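Local structure of laccase (Botrytis aclada, 3SQR) at residues Glu75-Thr80 with Ala88-Gly93; Val296-Asp301 with Ala374-His379. The protein oxidises hydroquinones and related phenols with molecular oxygen, reducing it to water at copper centres, and probably serves in breaking down lignin and detoxifying its products. All coordinates share one frame; numbering follows the deposited sequence.

Contact 1 of 2, residues Glu75-Thr80 with Ala88-Gly93; sequences ENSTIT and AMTFNG. With NAG (2-acetamido-2-deoxy-beta-D-glucopyranose), chain H; NAG (2-acetamido-2-deoxy-beta-D-glucopyranose), chain G.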
loop_
_atom_site.group_PDB
_atom_site.type_symbol
_atom_site.label_atom_id
_atom_site.label_comp_id
_atom_site.label_asym_id
_atom_site.label_seq_id
_atom_site.Cartn_x
_atom_site.Cartn_y
_atom_site.Cartn_z
ATOM N N GLU A 75 -8.597 -9.439 -14.751
ATOM C CA GLU A 75 -9.098 -10.759 -15.117
ATOM C C GLU A 75 -9.493 -11.646 -13.995
ATOM O O GLU A 75 -9.045 -11.564 -12.875
ATOM C CB GLU A 75 -8.047 -11.486 -15.959
ATOM C CG GLU A 75 -7.550 -10.625 -17.073
ATOM C CD GLU A 75 -6.905 -11.355 -18.204
ATOM O OE1 GLU A 75 -6.212 -12.381 -17.991
ATOM O OE2 GLU A 75 -7.105 -10.860 -19.330
ATOM N N ASN A 76 -10.406 -12.543 -14.354
ATOM C CA ASN A 76 -10.868 -13.565 -13.489
ATOM C C ASN A 76 -10.132 -14.846 -13.819
ATOM O O ASN A 76 -10.298 -15.397 -14.900
ATOM C CB ASN A 76 -12.384 -13.647 -13.665
ATOM C CG ASN A 76 -13.044 -14.406 -12.562
ATOM O OD1 ASN A 76 -12.437 -15.177 -11.785
ATOM N ND2 ASN A 76 -14.358 -14.206 -12.487
ATOM N N SER A 77 -9.255 -15.266 -12.931
ATOM C CA SER A 77 -8.250 -16.240 -13.225
ATOM C C SER A 77 -8.273 -17.454 -12.325
ATOM O O SER A 77 -9.009 -17.530 -11.323
ATOM C CB SER A 77 -6.897 -15.523 -13.036
ATOM O OG SER A 77 -6.844 -14.268 -13.705
ATOM N N THR A 78 -7.405 -18.417 -12.639
ATOM C CA THR A 78 -7.155 -19.561 -11.840
ATOM C C THR A 78 -5.653 -19.639 -11.724
ATOM O O THR A 78 -4.973 -19.552 -12.715
ATOM C CB THR A 78 -7.749 -20.834 -12.476
ATOM O OG1 THR A 78 -9.135 -20.567 -12.692
ATOM C CG2 THR A 78 -7.499 -22.012 -11.609
ATOM N N ILE A 79 -5.163 -19.718 -10.499
ATOM C CA ILE A 79 -3.741 -19.868 -10.267
ATOM C C ILE A 79 -3.427 -20.896 -9.173
ATOM O O ILE A 79 -4.278 -21.231 -8.338
ATOM C CB ILE A 79 -3.152 -18.493 -9.954
ATOM C CG1 ILE A 79 -3.851 -17.884 -8.752
ATOM C CG2 ILE A 79 -3.271 -17.537 -11.148
ATOM C CD1 ILE A 79 -2.942 -16.740 -8.128
ATOM N N THR A 80 -2.181 -21.334 -9.168
ATOM C CA THR A 80 -1.665 -22.228 -8.182
ATOM C C THR A 80 -0.349 -21.722 -7.655
ATOM O O THR A 80 0.712 -22.220 -8.010
ATOM C CB THR A 80 -1.477 -23.660 -8.772
ATOM O OG1 THR A 80 -2.664 -24.016 -9.444
ATOM C CG2 THR A 80 -1.171 -24.648 -7.667
ATOM N N ALA A 88 -8.562 -16.310 -8.763
ATOM C CA ALA A 88 -7.951 -15.016 -8.449
ATOM C C ALA A 88 -8.500 -13.943 -9.326
ATOM O O ALA A 88 -9.068 -14.184 -10.380
ATOM C CB ALA A 88 -6.407 -15.085 -8.551
ATOM N N MET A 89 -8.343 -12.713 -8.876
ATOM C CA MET A 89 -8.569 -11.545 -9.659
ATOM C C MET A 89 -7.240 -10.882 -9.886
ATOM O O MET A 89 -6.557 -10.482 -8.921
ATOM C CB MET A 89 -9.514 -10.589 -8.955
ATOM C CG MET A 89 -10.774 -11.261 -8.593
ATOM S SD MET A 89 -12.053 -10.119 -8.049
ATOM C CE MET A 89 -13.363 -11.287 -7.571
ATOM N N THR A 90 -6.873 -10.808 -11.160
ATOM C CA THR A 90 -5.527 -10.480 -11.532
ATOM C C THR A 90 -5.468 -9.371 -12.564
ATOM O O THR A 90 -6.372 -9.165 -13.339
ATOM C CB THR A 90 -4.793 -11.702 -12.107
ATOM O OG1 THR A 90 -5.308 -12.076 -13.393
ATOM C CG2 THR A 90 -4.880 -12.891 -11.168
ATOM N N PHE A 91 -4.294 -8.756 -12.659
ATOM C CA PHE A 91 -3.905 -8.041 -13.827
ATOM C C PHE A 91 -3.185 -9.049 -14.712
ATOM O O PHE A 91 -2.084 -9.571 -14.386
ATOM C CB PHE A 91 -2.927 -6.945 -13.474
ATOM C CG PHE A 91 -3.509 -5.901 -12.569
ATOM C CD1 PHE A 91 -4.402 -4.993 -13.094
ATOM C CD2 PHE A 91 -3.183 -5.854 -11.222
ATOM C CE1 PHE A 91 -4.936 -3.988 -12.319
ATOM C CE2 PHE A 91 -3.721 -4.835 -10.410
ATOM C CZ PHE A 91 -4.593 -3.933 -10.965
ATOM N N ASN A 92 -3.784 -9.342 -15.842
ATOM C CA ASN A 92 -3.065 -10.083 -16.886
ATOM C C ASN A 92 -2.663 -11.465 -16.492
ATOM O O ASN A 92 -1.647 -11.991 -16.945
ATOM C CB ASN A 92 -1.862 -9.243 -17.370
ATOM C CG ASN A 92 -2.308 -8.225 -18.309
ATOM O OD1 ASN A 92 -2.944 -7.241 -17.905
ATOM N ND2 ASN A 92 -2.048 -8.432 -19.587
ATOM N N GLY A 93 -3.441 -12.044 -15.606
ATOM C CA GLY A 93 -3.375 -13.466 -15.336
ATOM C C GLY A 93 -2.242 -13.938 -14.456
ATOM O O GLY A 93 -1.977 -15.112 -14.373
HETATM C C1 NAG H . -15.111 -14.924 -11.542
HETATM C C2 NAG H . -16.434 -14.264 -11.288
HETATM C C3 NAG H . -17.258 -15.138 -10.374
HETATM C C4 NAG H . -17.420 -16.552 -10.928
HETATM C C5 NAG H . -16.024 -17.068 -11.221
HETATM C C6 NAG H . -16.113 -18.479 -11.814
HETATM C C7 NAG H . -16.248 -11.872 -11.039
HETATM C C8 NAG H . -15.927 -10.785 -10.068
HETATM N N2 NAG H . -16.188 -13.047 -10.542
HETATM O O3 NAG H . -18.489 -14.509 -10.163
HETATM O O4 NAG H . -18.013 -17.362 -9.923
HETATM O O5 NAG H . -15.407 -16.185 -12.151
HETATM O O6 NAG H . -16.752 -18.376 -13.069
HETATM O O7 NAG H . -16.529 -11.625 -12.197
HETATM C C1 NAG G . -2.541 -7.570 -20.638
HETATM C C2 NAG G . -1.598 -7.145 -21.739
HETATM C C3 NAG G . -2.327 -6.360 -22.798
HETATM C C4 NAG G . -3.456 -7.197 -23.323
HETATM C C5 NAG G . -4.355 -7.609 -22.191
HETATM C C6 NAG G . -5.527 -8.478 -22.654
HETATM C C7 NAG G . 0.586 -6.741 -20.708
HETATM C C8 NAG G . 1.430 -5.689 -20.044
HETATM N N2 NAG G . -0.608 -6.280 -21.119
HETATM O O3 NAG G . -1.439 -6.130 -23.825
HETATM O O4 NAG G . -4.170 -6.429 -24.222
HETATM O O5 NAG G . -3.615 -8.350 -21.215
HETATM O O6 NAG G . -4.976 -9.680 -23.246
HETATM O O7 NAG G . 0.983 -7.901 -20.828
#
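E75 and T90 pair through two backbone hydrogen bonds, and S77 and A88 through two more. The bond from E75 N to T90 O is short, 2.6 Å; at the other pair A88 N reaches S77 O at 2.9 Å. Between them N76 faces M89 as a non-hydrogen-bonded pair, and M89 CA offers a CA-H...O contact to E75 O at 3.3 Å. This is the antiparallel hairpin of strands 67-79 and 86-91, at one border of a four-stranded sheet in the first cupredoxin-like domain.

On the face of E75, S77, A88 and T90, S77 OG and T90 OG1 share a hydrogen bond of 2.7 Å. With chi1 at 70°, T90 OG1 lies between its own backbone N and carbonyl carbon, a position from which it meets S77 OG and also receives a weak bond from G93 N. E75 OE1 approaches G93 N without bonding, while OE2 is hydrogen-bonded to S73 OG. Apolar contact is small: CG1 and CD1 of I79 lie against A88 CB, the nearer, CG1, at 3.8 Å.

Each segment carries an N-linked sugar. N76 ND2, on its strand, is bonded to one N-acetylglucosamine, whose acetyl methyl C8 lies 3.6 Å from M89 CE; N92 ND2, just past the end of the other strand, bears another, and N92 OD1 accepts a bond from S73 N.

Contact 2 of 2, residues Val296-Asp301 with Ala374-His379; sequences VPYTTD and ASLVPH. With MAN (alpha-D-mannopyranose), chain L.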
loop_
_atom_site.group_PDB
_atom_site.type_symbol
_atom_site.label_atom_id
_atom_site.label_comp_id
_atom_site.label_asym_id
_atom_site.label_seq_id
_atom_site.Cartn_x
_atom_site.Cartn_y
_atom_site.Cartn_z
ATOM N N VAL A 296 17.959 8.477 5.332
ATOM C CA VAL A 296 19.349 8.257 5.750
ATOM C C VAL A 296 19.495 6.785 6.083
ATOM O O VAL A 296 18.777 6.284 6.933
ATOM C CB VAL A 296 19.649 9.139 6.956
ATOM C CG1 VAL A 296 21.141 8.889 7.458
ATOM C CG2 VAL A 296 19.439 10.526 6.540
ATOM N N PRO A 297 20.468 6.108 5.469
ATOM C CA PRO A 297 20.539 4.666 5.717
ATOM C C PRO A 297 20.773 4.288 7.187
ATOM O O PRO A 297 21.529 4.965 7.895
ATOM C CB PRO A 297 21.714 4.228 4.861
ATOM C CG PRO A 297 21.793 5.271 3.750
ATOM C CD PRO A 297 21.390 6.536 4.400
ATOM N N TYR A 298 20.114 3.226 7.640
ATOM C CA TYR A 298 20.350 2.624 8.918
ATOM C C TYR A 298 20.318 1.115 8.765
ATOM O O TYR A 298 19.755 0.552 7.800
ATOM C CB TYR A 298 19.396 3.112 9.990
ATOM C CG TYR A 298 17.996 2.495 9.945
ATOM C CD1 TYR A 298 17.030 3.021 9.117
ATOM C CD2 TYR A 298 17.673 1.414 10.735
ATOM C CE1 TYR A 298 15.760 2.490 9.095
ATOM C CE2 TYR A 298 16.387 0.864 10.723
ATOM C CZ TYR A 298 15.433 1.461 9.890
ATOM O OH TYR A 298 14.160 0.982 9.831
ATOM N N THR A 299 21.012 0.445 9.674
ATOM C CA THR A 299 21.091 -1.003 9.600
ATOM C C THR A 299 20.200 -1.627 10.650
ATOM O O THR A 299 19.995 -1.113 11.758
ATOM C CB THR A 299 22.549 -1.496 9.745
ATOM O OG1 THR A 299 23.109 -0.935 10.928
ATOM C CG2 THR A 299 23.364 -1.100 8.560
ATOM N N THR A 300 19.613 -2.750 10.275
ATOM C CA THR A 300 18.727 -3.455 11.137
ATOM C C THR A 300 18.793 -4.930 10.766
ATOM O O THR A 300 19.050 -5.263 9.614
ATOM C CB THR A 300 17.263 -2.898 11.042
ATOM O OG1 THR A 300 16.509 -3.493 12.077
ATOM C CG2 THR A 300 16.638 -3.205 9.609
ATOM N N ASP A 301 18.565 -5.799 11.739
ATOM C CA ASP A 301 18.481 -7.240 11.480
ATOM C C ASP A 301 17.099 -7.697 11.046
ATOM O O ASP A 301 16.956 -8.771 10.440
ATOM C CB ASP A 301 18.849 -8.034 12.753
ATOM C CG ASP A 301 20.317 -7.937 13.094
ATOM O OD1 ASP A 301 21.164 -7.953 12.166
ATOM O OD2 ASP A 301 20.596 -7.847 14.310
ATOM N N ALA A 374 12.599 7.143 15.345
ATOM C CA ALA A 374 13.988 7.674 15.325
ATOM C C ALA A 374 14.891 7.145 14.234
ATOM O O ALA A 374 15.888 7.774 13.895
ATOM C CB ALA A 374 14.652 7.496 16.701
ATOM N N SER A 375 14.511 5.993 13.662
ATOM C CA SER A 375 15.251 5.403 12.594
ATOM C C SER A 375 14.884 5.912 11.209
ATOM O O SER A 375 15.580 5.656 10.269
ATOM C CB SER A 375 15.038 3.899 12.570
ATOM O OG SER A 375 15.317 3.196 13.781
ATOM N N LEU A 376 13.781 6.617 11.091
ATOM C CA LEU A 376 13.246 6.926 9.777
ATOM C C LEU A 376 13.419 8.417 9.452
ATOM O O LEU A 376 12.466 9.225 9.611
ATOM C CB LEU A 376 11.789 6.516 9.762
ATOM C CG LEU A 376 11.443 5.043 10.032
ATOM C CD1 LEU A 376 9.873 4.870 9.892
ATOM C CD2 LEU A 376 12.226 4.100 9.106
ATOM N N VAL A 377 14.609 8.766 8.976
ATOM C CA VAL A 377 14.987 10.165 8.756
ATOM C C VAL A 377 15.122 10.427 7.294
ATOM O O VAL A 377 16.013 9.938 6.688
ATOM C CB VAL A 377 16.332 10.485 9.478
ATOM C CG1 VAL A 377 16.703 11.989 9.303
ATOM C CG2 VAL A 377 16.190 10.089 10.926
ATOM N N PRO A 378 14.170 11.169 6.691
ATOM C CA PRO A 378 14.239 11.464 5.279
ATOM C C PRO A 378 15.565 12.112 4.948
ATOM O O PRO A 378 16.067 12.969 5.708
ATOM C CB PRO A 378 13.048 12.408 5.053
ATOM C CG PRO A 378 12.089 12.002 6.152
ATOM C CD PRO A 378 13.005 11.781 7.324
ATOM N N HIS A 379 16.127 11.689 3.839
ATOM C CA HIS A 379 17.370 12.246 3.378
ATOM C C HIS A 379 17.157 13.699 2.981
ATOM O O HIS A 379 17.982 14.582 3.326
ATOM C CB HIS A 379 17.921 11.480 2.181
ATOM C CG HIS A 379 19.089 12.168 1.577
ATOM N ND1 HIS A 379 20.382 11.870 1.957
ATOM C CD2 HIS A 379 19.172 13.223 0.730
ATOM C CE1 HIS A 379 21.219 12.692 1.332
ATOM N NE2 HIS A 379 20.517 13.522 0.584
HETATM C C1 MAN L . 16.768 3.047 13.862
HETATM C C2 MAN L . 16.964 1.776 14.679
HETATM C C3 MAN L . 16.541 1.971 16.128
HETATM C C4 MAN L . 17.268 3.184 16.714
HETATM C C5 MAN L . 16.992 4.407 15.829
HETATM C C6 MAN L . 17.770 5.629 16.336
HETATM O O2 MAN L . 18.328 1.391 14.559
HETATM O O3 MAN L . 16.745 0.751 16.846
HETATM O O4 MAN L . 16.761 3.442 17.990
HETATM O O5 MAN L . 17.398 4.158 14.486
HETATM O O6 MAN L . 19.165 5.312 16.243
HETATM O O HOH W 1 16.968 7.169 8.710
#
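With chi1 at 78°, Y298 holds CG between its backbone N and carbonyl carbon, and its ring lies over S375; chi1 of the serine (-55°) sets OG anti to its own carbonyl carbon, which brings the sugar on OG beside the ring. The ring leaves strand 293-300, a border strand of the six-stranded sheet in the second cupredoxin-like domain, and rests on the connection that runs from strand 344-348 to strand 387-398 of the third. S375 CB stands over the middle of the ring face in a CH-pi contact, 3.7 Å from the centroid and 12° off the ring normal. The serine's carbonyl S375 O comes closer still, 3.2 Å from Y298 CD1. S375 OG is bonded to C1 of an alpha-mannose, an O-linked sugar, and that C1 comes obliquely to the ring, 3.6 Å from Y298 CD2. The L376 side chain crosses that of Y298 obliquely, L376 CD2 3.9 Å from Y298 CE1, and the tyrosine hydroxyl is hydrogen-bonded to E371.

Further along, the two backbones join directly. V296 N donates to V377 O at 2.8 Å, and V296 CG2 flanks this same oxygen. H379 bonds through its backbone to P294, earlier on the same strand as V296, and through NE2 to D55. Between the tyrosine contact and the direct bond, one water ties three backbone groups together: it donates to V296 O and to S375 O (2.6 Å), and accepts from V377 N at 2.9 Å.

Overall arrangement
The two contacts lie on opposite sides of the chain's centre, their own centres 37 Å apart and their nearest atoms about 26 Å apart, so they do not touch. They follow one another along the chain: contact 1 closes a hairpin of the first domain over a short turn, whereas contact 2 joins a strand of the second domain to a distant segment leading into the third. Each carries sugar, N-linked on contact 1 and O-linked on contact 2. Contact 1 comes closer to the copper centres, the M89 side chain being about 10 Å from that of H168, a copper ligand, but does not reach them; contact 2 lies away from the copper sites.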